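Local coordinates for protein putative nucleotidyltransferase (Sulfolobus solfataricus P2, PDB 2RFF) that is a putative nucleotidyltransferase that probably transfers nucleotidyl groups, as its family does, at residues I55-K60 against Y84-E89; E34-F39 against V99-R104; S7-Q12 against G45-T50. All coordinates share one frame; numbering follows the deposited sequence.

Interaction 1 (I55-K60 against Y84-E89)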
loop_
_atom_site.group_PDB
_atom_site.type_symbol
_atom_site.label_atom_id
_atom_site.label_comp_id
_atom_site.label_asym_id
_atom_site.label_seq_id
_atom_site.Cartn_x
_atom_site.Cartn_y
_atom_site.Cartn_z
ATOM N N ILE A 55 -0.172 -2.587 2.457
ATOM C CA ILE A 55 0.387 -1.484 1.705
ATOM C C ILE A 55 1.896 -1.508 1.794
ATOM O O ILE A 55 2.446 -1.505 2.886
ATOM C CB ILE A 55 -0.134 -0.133 2.236
ATOM C CG1 ILE A 55 -1.679 -0.096 2.220
ATOM C CG2 ILE A 55 0.446 1.019 1.365
ATOM C CD1 ILE A 55 -2.201 1.226 2.775
ATOM N N LEU A 56 2.555 -1.527 0.636
ATOM C CA LEU A 56 4.016 -1.450 0.531
ATOM C C LEU A 56 4.385 -0.028 0.125
ATOM O O LEU A 56 4.034 0.404 -0.971
ATOM C CB LEU A 56 4.569 -2.460 -0.477
ATOM C CG LEU A 56 6.039 -2.260 -0.849
ATOM C CD1 LEU A 56 6.918 -2.343 0.392
ATOM C CD2 LEU A 56 6.444 -3.211 -1.959
ATOM N N PHE A 57 5.091 0.679 1.007
ATOM C CA PHE A 57 5.583 2.022 0.708
ATOM C C PHE A 57 7.032 1.867 0.224
ATOM O O PHE A 57 7.849 1.278 0.943
ATOM C CB PHE A 57 5.555 2.898 1.949
ATOM C CG PHE A 57 4.221 3.107 2.538
ATOM C CD1 PHE A 57 3.450 4.145 2.091
ATOM C CD2 PHE A 57 3.752 2.290 3.541
ATOM C CE1 PHE A 57 2.227 4.408 2.639
ATOM C CE2 PHE A 57 2.500 2.561 4.125
ATOM C CZ PHE A 57 1.743 3.594 3.660
ATOM N N VAL A 58 7.345 2.477 -0.906
ATOM C CA VAL A 58 8.687 2.365 -1.540
ATOM C C VAL A 58 9.279 3.765 -1.629
ATOM O O VAL A 58 8.711 4.615 -2.283
ATOM C CB VAL A 58 8.716 1.680 -2.932
ATOM C CG1 VAL A 58 10.174 1.533 -3.493
ATOM C CG2 VAL A 58 8.049 0.341 -2.819
ATOM N N PHE A 59 10.370 3.993 -0.899
ATOM C CA PHE A 59 11.043 5.288 -0.807
ATOM C C PHE A 59 12.399 5.259 -1.450
ATOM O O PHE A 59 13.049 4.243 -1.427
ATOM C CB PHE A 59 11.299 5.696 0.655
ATOM C CG PHE A 59 10.053 5.959 1.479
ATOM C CD1 PHE A 59 9.375 4.928 2.097
ATOM C CD2 PHE A 59 9.622 7.269 1.744
ATOM C CE1 PHE A 59 8.237 5.193 2.938
ATOM C CE2 PHE A 59 8.486 7.533 2.533
ATOM C CZ PHE A 59 7.811 6.493 3.131
ATOM N N LYS A 60 12.818 6.393 -1.992
ATOM C CA LYS A 60 14.193 6.534 -2.490
ATOM C C LYS A 60 15.110 6.907 -1.331
ATOM O O LYS A 60 14.703 7.599 -0.421
ATOM C CB LYS A 60 14.276 7.616 -3.579
ATOM C CG LYS A 60 13.393 7.272 -4.751
ATOM C CD LYS A 60 13.725 7.982 -6.049
ATOM C CE LYS A 60 13.077 9.320 -6.195
ATOM N NZ LYS A 60 13.340 9.894 -7.592
ATOM N N TYR A 84 1.360 -2.920 6.768
ATOM C CA TYR A 84 2.289 -2.310 5.819
ATOM C C TYR A 84 3.721 -2.817 5.895
ATOM O O TYR A 84 4.131 -3.438 6.871
ATOM C CB TYR A 84 2.239 -0.759 6.044
ATOM C CG TYR A 84 2.885 -0.345 7.329
ATOM C CD1 TYR A 84 2.158 -0.311 8.512
ATOM C CD2 TYR A 84 4.255 -0.054 7.387
ATOM C CE1 TYR A 84 2.773 0.036 9.717
ATOM C CE2 TYR A 84 4.876 0.284 8.585
ATOM C CZ TYR A 84 4.122 0.345 9.743
ATOM O OH TYR A 84 4.744 0.673 10.921
ATOM N N ILE A 85 4.457 -2.478 4.857
ATOM C CA ILE A 85 5.913 -2.685 4.793
ATOM C C ILE A 85 6.510 -1.392 4.200
ATOM O O ILE A 85 5.899 -0.791 3.314
ATOM C CB ILE A 85 6.351 -3.869 3.892
ATOM C CG1 ILE A 85 5.826 -5.173 4.504
ATOM C CG2 ILE A 85 7.909 -3.974 3.724
ATOM C CD1 ILE A 85 6.049 -6.377 3.648
ATOM N N VAL A 86 7.703 -1.007 4.666
ATOM C CA VAL A 86 8.437 0.115 4.121
ATOM C C VAL A 86 9.757 -0.446 3.552
ATOM O O VAL A 86 10.532 -1.068 4.285
ATOM C CB VAL A 86 8.766 1.180 5.180
ATOM C CG1 VAL A 86 9.705 2.276 4.629
ATOM C CG2 VAL A 86 7.486 1.848 5.776
ATOM N N LEU A 87 10.024 -0.155 2.286
ATOM C CA LEU A 87 11.222 -0.641 1.570
ATOM C C LEU A 87 11.857 0.480 0.785
ATOM O O LEU A 87 11.220 1.459 0.420
ATOM C CB LEU A 87 10.960 -1.824 0.596
ATOM C CG LEU A 87 10.432 -3.108 1.246
ATOM C CD1 LEU A 87 10.185 -4.161 0.171
ATOM C CD2 LEU A 87 11.388 -3.638 2.339
ATOM N N ASP A 88 13.146 0.320 0.555
ATOM C CA ASP A 88 13.882 1.172 -0.366
ATOM C C ASP A 88 13.572 0.698 -1.793
ATOM O O ASP A 88 13.223 -0.480 -2.019
ATOM C CB ASP A 88 15.389 0.992 -0.113
ATOM C CG ASP A 88 16.228 1.914 -0.915
ATOM O OD1 ASP A 88 16.269 3.116 -0.682
ATOM O OD2 ASP A 88 16.928 1.442 -1.835
ATOM N N GLU A 89 13.729 1.624 -2.741
ATOM C CA GLU A 89 13.634 1.367 -4.200
ATOM C C GLU A 89 14.352 0.075 -4.667
ATOM O O GLU A 89 13.843 -0.706 -5.494
ATOM C CB GLU A 89 14.188 2.604 -4.952
ATOM C CG GLU A 89 15.678 2.950 -4.659
ATOM C CD GLU A 89 16.094 4.402 -4.968
ATOM O OE1 GLU A 89 15.471 5.056 -5.849
ATOM O OE2 GLU A 89 17.059 4.883 -4.298
#

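Interaction 2 (E34-F39 against V99-R104)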
loop_
_atom_site.group_PDB
_atom_site.type_symbol
_atom_site.label_atom_id
_atom_site.label_comp_id
_atom_site.label_asym_id
_atom_site.label_seq_id
_atom_site.Cartn_x
_atom_site.Cartn_y
_atom_site.Cartn_z
ATOM N N GLU A 34 8.288 7.151 -3.572
ATOM C CA GLU A 34 8.325 6.985 -5.025
ATOM C C GLU A 34 7.211 6.132 -5.590
ATOM O O GLU A 34 6.691 6.429 -6.668
ATOM C CB GLU A 34 9.714 6.487 -5.469
ATOM C CG GLU A 34 9.857 6.166 -6.923
ATOM C CD GLU A 34 9.484 7.311 -7.878
ATOM O OE1 GLU A 34 9.518 8.488 -7.487
ATOM O OE2 GLU A 34 9.195 7.008 -9.064
ATOM N N GLU A 35 6.895 5.042 -4.913
ATOM C CA GLU A 35 5.877 4.100 -5.353
ATOM C C GLU A 35 5.177 3.532 -4.145
ATOM O O GLU A 35 5.774 3.431 -3.068
ATOM C CB GLU A 35 6.471 2.917 -6.149
ATOM C CG GLU A 35 7.026 3.286 -7.520
ATOM C CD GLU A 35 7.864 2.252 -8.216
ATOM O OE1 GLU A 35 8.102 1.134 -7.719
ATOM O OE2 GLU A 35 8.270 2.573 -9.333
ATOM N N VAL A 36 3.923 3.158 -4.363
ATOM C CA VAL A 36 3.174 2.392 -3.375
ATOM C C VAL A 36 2.530 1.228 -4.105
ATOM O O VAL A 36 1.972 1.396 -5.196
ATOM C CB VAL A 36 2.120 3.219 -2.626
ATOM C CG1 VAL A 36 1.220 2.374 -1.654
ATOM C CG2 VAL A 36 2.777 4.340 -1.869
ATOM N N TYR A 37 2.582 0.069 -3.474
ATOM C CA TYR A 37 1.934 -1.126 -3.987
ATOM C C TYR A 37 0.914 -1.631 -2.950
ATOM O O TYR A 37 1.062 -1.422 -1.729
ATOM C CB TYR A 37 2.957 -2.226 -4.273
ATOM C CG TYR A 37 3.949 -1.914 -5.355
ATOM C CD1 TYR A 37 5.065 -1.118 -5.097
ATOM C CD2 TYR A 37 3.774 -2.405 -6.658
ATOM C CE1 TYR A 37 6.041 -0.871 -6.114
ATOM C CE2 TYR A 37 4.720 -2.141 -7.660
ATOM C CZ TYR A 37 5.817 -1.323 -7.370
ATOM O OH TYR A 37 6.778 -1.026 -8.288
ATOM N N ILE A 38 -0.110 -2.306 -3.470
ATOM C CA ILE A 38 -0.971 -3.156 -2.666
ATOM C C ILE A 38 -0.395 -4.579 -2.819
ATOM O O ILE A 38 -0.039 -5.009 -3.935
ATOM C CB ILE A 38 -2.444 -3.133 -3.109
ATOM C CG1 ILE A 38 -2.958 -1.699 -3.161
ATOM C CG2 ILE A 38 -3.284 -4.051 -2.191
ATOM C CD1 ILE A 38 -2.717 -0.872 -1.898
ATOM N N PHE A 39 -0.171 -5.265 -1.705
ATOM C CA PHE A 39 0.238 -6.654 -1.705
ATOM C C PHE A 39 -0.769 -7.461 -0.907
ATOM O O PHE A 39 -1.811 -6.937 -0.497
ATOM C CB PHE A 39 1.704 -6.831 -1.246
ATOM C CG PHE A 39 1.977 -6.555 0.228
ATOM C CD1 PHE A 39 2.216 -5.275 0.679
ATOM C CD2 PHE A 39 2.115 -7.600 1.127
ATOM C CE1 PHE A 39 2.497 -5.024 2.050
ATOM C CE2 PHE A 39 2.437 -7.371 2.471
ATOM C CZ PHE A 39 2.619 -6.087 2.938
ATOM N N VAL A 99 0.479 -5.138 -6.699
ATOM C CA VAL A 99 -0.183 -4.269 -7.659
ATOM C C VAL A 99 0.275 -2.831 -7.451
ATOM O O VAL A 99 0.275 -2.363 -6.335
ATOM C CB VAL A 99 -1.717 -4.314 -7.465
ATOM C CG1 VAL A 99 -2.410 -3.162 -8.220
ATOM C CG2 VAL A 99 -2.236 -5.669 -7.873
ATOM N N LEU A 100 0.721 -2.163 -8.524
ATOM C CA LEU A 100 1.112 -0.768 -8.449
ATOM C C LEU A 100 -0.147 0.090 -8.179
ATOM O O LEU A 100 -1.128 0.093 -8.910
ATOM C CB LEU A 100 1.879 -0.330 -9.695
ATOM C CG LEU A 100 2.453 1.087 -9.661
ATOM C CD1 LEU A 100 3.625 1.212 -8.722
ATOM C CD2 LEU A 100 2.883 1.518 -11.082
ATOM N N PHE A 101 -0.066 0.842 -7.098
ATOM C CA PHE A 101 -1.180 1.635 -6.620
ATOM C C PHE A 101 -0.956 3.106 -6.919
ATOM O O PHE A 101 -1.903 3.815 -7.248
ATOM C CB PHE A 101 -1.323 1.400 -5.108
ATOM C CG PHE A 101 -2.547 2.026 -4.466
ATOM C CD1 PHE A 101 -3.810 1.544 -4.795
ATOM C CD2 PHE A 101 -2.413 3.016 -3.490
ATOM C CE1 PHE A 101 -4.929 2.077 -4.170
ATOM C CE2 PHE A 101 -3.548 3.570 -2.875
ATOM C CZ PHE A 101 -4.806 3.115 -3.230
ATOM N N TRP A 102 0.282 3.558 -6.740
ATOM C CA TRP A 102 0.647 4.941 -6.897
ATOM C C TRP A 102 2.125 5.006 -7.250
ATOM O O TRP A 102 2.940 4.149 -6.844
ATOM C CB TRP A 102 0.349 5.680 -5.579
ATOM C CG TRP A 102 0.754 7.136 -5.510
ATOM C CD1 TRP A 102 -0.025 8.220 -5.770
ATOM C CD2 TRP A 102 2.052 7.649 -5.189
ATOM N NE1 TRP A 102 0.688 9.391 -5.594
ATOM C CE2 TRP A 102 1.979 9.062 -5.261
ATOM C CE3 TRP A 102 3.283 7.051 -4.847
ATOM C CZ2 TRP A 102 3.087 9.892 -4.981
ATOM C CZ3 TRP A 102 4.397 7.869 -4.598
ATOM C CH2 TRP A 102 4.284 9.278 -4.656
ATOM N N LYS A 103 2.452 6.017 -8.032
ATOM C CA LYS A 103 3.846 6.315 -8.376
ATOM C C LYS A 103 3.940 7.833 -8.491
ATOM O O LYS A 103 3.050 8.469 -9.031
ATOM C CB LYS A 103 4.292 5.615 -9.652
ATOM C CG LYS A 103 5.744 5.869 -10.004
ATOM C CD LYS A 103 6.156 4.932 -11.085
ATOM C CE LYS A 103 7.537 5.216 -11.605
ATOM N NZ LYS A 103 8.574 4.938 -10.617
ATOM N N ARG A 104 5.019 8.416 -7.988
ATOM C CA ARG A 104 5.154 9.856 -8.050
ATOM C C ARG A 104 4.862 10.438 -9.456
ATOM O O ARG A 104 4.068 11.386 -9.542
ATOM C CB ARG A 104 6.535 10.288 -7.538
ATOM C CG ARG A 104 6.808 11.774 -7.526
ATOM C CD ARG A 104 6.041 12.500 -6.474
ATOM N NE ARG A 104 6.445 12.138 -5.115
ATOM C CZ ARG A 104 5.804 12.506 -3.991
ATOM N NH1 ARG A 104 4.704 13.225 -4.031
ATOM N NH2 ARG A 104 6.271 12.103 -2.818
#

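Interaction 3 (S7-Q12 against G45-T50)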
loop_
_atom_site.group_PDB
_atom_site.type_symbol
_atom_site.label_atom_id
_atom_site.label_comp_id
_atom_site.label_asym_id
_atom_site.label_seq_id
_atom_site.Cartn_x
_atom_site.Cartn_y
_atom_site.Cartn_z
ATOM N N SER A 7 -20.515 -8.078 -0.759
ATOM C CA SER A 7 -19.831 -7.664 0.454
ATOM C C SER A 7 -18.328 -7.582 0.217
ATOM O O SER A 7 -17.695 -6.608 0.629
ATOM C CB SER A 7 -20.156 -8.601 1.621
ATOM O OG SER A 7 -19.535 -8.153 2.795
ATOM N N ALA A 8 -17.771 -8.562 -0.501
ATOM C CA ALA A 8 -16.334 -8.571 -0.816
ATOM C C ALA A 8 -15.975 -7.382 -1.711
ATOM O O ALA A 8 -15.037 -6.664 -1.419
ATOM C CB ALA A 8 -15.906 -9.911 -1.466
ATOM N N ILE A 9 -16.773 -7.146 -2.751
ATOM C CA ILE A 9 -16.534 -6.016 -3.681
ATOM C C ILE A 9 -16.620 -4.664 -2.957
ATOM O O ILE A 9 -15.740 -3.824 -3.150
ATOM C CB ILE A 9 -17.446 -6.083 -4.928
ATOM C CG1 ILE A 9 -17.098 -7.310 -5.782
ATOM C CG2 ILE A 9 -17.351 -4.789 -5.768
ATOM C CD1 ILE A 9 -15.677 -7.317 -6.392
ATOM N N GLU A 10 -17.655 -4.462 -2.123
ATOM C CA GLU A 10 -17.790 -3.208 -1.360
ATOM C C GLU A 10 -16.588 -2.999 -0.434
ATOM O O GLU A 10 -16.112 -1.865 -0.313
ATOM C CB GLU A 10 -19.107 -3.134 -0.584
ATOM C CG GLU A 10 -20.335 -2.988 -1.473
ATOM C CD GLU A 10 -21.684 -3.158 -0.733
ATOM O OE1 GLU A 10 -21.736 -3.198 0.519
ATOM O OE2 GLU A 10 -22.707 -3.246 -1.437
ATOM N N SER A 11 -16.081 -4.080 0.180
ATOM C CA SER A 11 -14.907 -3.989 1.052
ATOM C C SER A 11 -13.673 -3.635 0.251
ATOM O O SER A 11 -12.830 -2.925 0.759
ATOM C CB SER A 11 -14.654 -5.262 1.855
ATOM O OG SER A 11 -14.086 -6.284 1.036
ATOM N N GLN A 12 -13.565 -4.136 -0.975
ATOM C CA GLN A 12 -12.396 -3.814 -1.838
ATOM C C GLN A 12 -12.386 -2.312 -2.165
ATOM O O GLN A 12 -11.363 -1.641 -2.041
ATOM C CB GLN A 12 -12.410 -4.639 -3.132
ATOM C CG GLN A 12 -11.126 -4.539 -4.000
ATOM C CD GLN A 12 -9.921 -5.290 -3.418
ATOM O OE1 GLN A 12 -9.881 -5.670 -2.229
ATOM N NE2 GLN A 12 -8.924 -5.540 -4.286
ATOM N N GLY A 45 -6.294 -11.567 -5.080
ATOM C CA GLY A 45 -7.683 -11.925 -5.340
ATOM C C GLY A 45 -8.296 -12.861 -4.326
ATOM O O GLY A 45 -9.528 -12.962 -4.300
ATOM N N ASP A 46 -7.496 -13.488 -3.459
ATOM C CA ASP A 46 -7.984 -14.479 -2.467
ATOM C C ASP A 46 -8.435 -13.863 -1.137
ATOM O O ASP A 46 -8.238 -14.445 -0.082
ATOM C CB ASP A 46 -6.944 -15.588 -2.243
ATOM C CG ASP A 46 -5.636 -15.083 -1.693
ATOM O OD1 ASP A 46 -5.230 -13.998 -2.085
ATOM O OD2 ASP A 46 -5.003 -15.756 -0.864
ATOM N N TYR A 47 -9.038 -12.680 -1.208
ATOM C CA TYR A 47 -9.479 -11.945 -0.034
ATOM C C TYR A 47 -10.913 -12.232 0.301
ATOM O O TYR A 47 -11.705 -12.671 -0.542
ATOM C CB TYR A 47 -9.309 -10.432 -0.230
ATOM C CG TYR A 47 -10.166 -9.778 -1.307
ATOM C CD1 TYR A 47 -11.443 -9.285 -1.015
ATOM C CD2 TYR A 47 -9.698 -9.621 -2.601
ATOM C CE1 TYR A 47 -12.228 -8.686 -1.976
ATOM C CE2 TYR A 47 -10.483 -8.996 -3.577
ATOM C CZ TYR A 47 -11.763 -8.532 -3.256
ATOM O OH TYR A 47 -12.508 -7.928 -4.259
ATOM N N LEU A 48 -11.213 -11.941 1.563
ATOM C CA LEU A 48 -12.546 -12.005 2.120
ATOM C C LEU A 48 -12.989 -10.581 2.339
ATOM O O LEU A 48 -12.165 -9.665 2.378
ATOM C CB LEU A 48 -12.504 -12.694 3.467
ATOM C CG LEU A 48 -12.162 -14.188 3.501
ATOM C CD1 LEU A 48 -11.916 -14.694 4.925
ATOM C CD2 LEU A 48 -13.268 -14.987 2.855
ATOM N N ASP A 49 -14.284 -10.385 2.587
ATOM C CA ASP A 49 -14.776 -9.041 2.918
ATOM C C ASP A 49 -14.120 -8.457 4.200
ATOM O O ASP A 49 -13.978 -7.256 4.328
ATOM C CB ASP A 49 -16.319 -8.967 3.005
ATOM C CG ASP A 49 -16.930 -9.905 4.048
ATOM O OD1 ASP A 49 -16.257 -10.767 4.629
ATOM O OD2 ASP A 49 -18.155 -9.775 4.268
ATOM N N THR A 50 -13.691 -9.315 5.113
ATOM C CA THR A 50 -13.027 -8.929 6.367
ATOM C C THR A 50 -11.487 -8.784 6.290
ATOM O O THR A 50 -10.811 -8.461 7.279
ATOM C CB THR A 50 -13.327 -10.004 7.458
ATOM O OG1 THR A 50 -13.009 -11.302 6.938
ATOM C CG2 THR A 50 -14.817 -9.976 7.849
#

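Interaction 1 (I55-K60 against Y84-E89)
Leu-56 and Leu-87 meet on one face of two parallel strands, the neighbours joined by helix 67-74 in a beta-alpha-beta unit. The bump is Leu-56 CD1, which drops into the notch between the side chains of Ile-85 and Leu-87. It lies 3.8 Å from Ile-85 CG2 and 3.7 Å from Leu-87 CG. The two leucines cross at about a right angle; with CG anti to the backbone N (chi1 168°), Leu-56 can send CD1 toward the neighbouring strand.

On the other face Val-86 is the wedge, its two methyls reaching toward different phenyl rings. CG1 of Val-86 rests 3.7 Å from both CD1 and CE1 of Phe-59, while CG2 looks toward Phe-57 at a looser distance. Near the start of the pair, the Phe-57 ring meets Tyr-84 CB with its edge, CE2 3.8 Å away. Within its own strand Phe-57 is also lined by Ile-55 CG2 over a ring face. Helix 6-29 packs on this aromatic side through Ile-22 and Val-26, and helix 67-74 adds Met-73 and Val-74.

Five backbone hydrogen bonds run along the pair. At the middle one, Leu-87 N gives its hydrogen to Phe-57 O at 2.9 Å, and Val-86 CA-H leans on that same oxygen from 3.4 Å.

Interaction 2 (E34-F39 against V99-R104)
Lys-103 NZ is gripped by two acids of the facing strand, Glu-34 OE2 and Glu-35 OE2, each 2.7 Å away. Both oxygens offer the anti lone pair. Lys-103 runs straight to CE beside Glu-35, pointing the same way, and then bends (chi4 68°), which puts NZ between the carboxylates. The other oxygen of Glu-35, OE1, takes the hydroxyl hydrogen of Tyr-37 OH at 2.6 Å from well above the carboxylate plane, and Lys-92 forms a salt bridge to it.

Beside this row, Leu-100 CD1 lies over a face of the Tyr-37 ring, 3.9 Å from its centroid, in a CH-pi contact. The opposite side of the antiparallel pair is apolar and turned to helix 6-29: Ile-38 CD1 sits over the Phe-101 ring, 4.0 Å from its centroid, and Phe-101 reaches on to Leu-16 and Ala-19. A classic beta bulge shifts the register here, Phe-101 and Trp-102 both facing Val-36. Val-36 O accepts from both their nitrogens, 2.8 Å from Phe-101 N and 3.1 Å from Trp-102 N.

Two carboxylates of buried residues share one ammonium, with Glu-105 a further acid nearby; this negative charge would favour a charged Lys-103, and Lys-92 likely relieves Glu-35.

Interaction 3 (S7-Q12 against G45-T50)
Ser-7 and Asp-49 supply the hydrogen bond between the start of helix 6-29 and the loop 45-50. Ser-7 OG, anti to its backbone N (chi1 -177°), donates to Asp-49 OD2 at 2.6 Å and uses the anti lone pair of that oxygen. One turn on, Ser-11 OG turns back to its own helix and gives its hydrogen to Ala-8 O at 2.7 Å, an oxygen that also takes the backbone bond from Gln-12 N. Arg-42 donates to both Ser-11 OG and Gln-12 OE1, tying the helix to helix 41-44.

Stacking is the second kind. The Gln-12 amide lies flat on the Tyr-47 ring, the planes 2° apart and OE1 of Gln-12 3.5 Å above the ring plane, offset toward its rim. Lys-4 makes a cation-pi contact with the same ring.

Van der Waals packing completes the set. Ala-8 CB is 3.9 Å from Tyr-47 CE1, Ala-8 O comes to the ring edge, and Gln-12 CB lies 3.5 Å from Tyr-47 OH. An alanine in place of Tyr-47 would probably leave the Gln-12 amide with no ring to lie on, deprive Lys-4 of its cation-pi partner and open a gap beside Ala-8.

The loop begins at the last glycine of a Gly-Ser-x-Ala-Arg-Gly run, consistent with the Gly-Ser motif of NTP_transf_2 proteins, and leads from helix 41-44 into strand 53-59.

Interactions 1 and 2 are two seams of one mixed sheet: strands 53-59 and 33-39 lie between strands 82-88 and 98-103, and the contacts touch through probable backbone bonds from Leu-56 N to Tyr-37 O and from Val-58 N to Glu-35 O. Both have largely buried apolar faces toward helix 6-29, but interaction 1 is parallel and mainly apolar in its packing, with polar groups gathered at the Asp-88 to Glu-89 end, whereas interaction 2 is antiparallel, bulged and carries charge on its other face. Interaction 3 is more peripheral and partly exposed, its centre about 16 Å from that of the chain, joining the start of helix 6-29 to a loop by one side-chain hydrogen bond and an amide-ring stack.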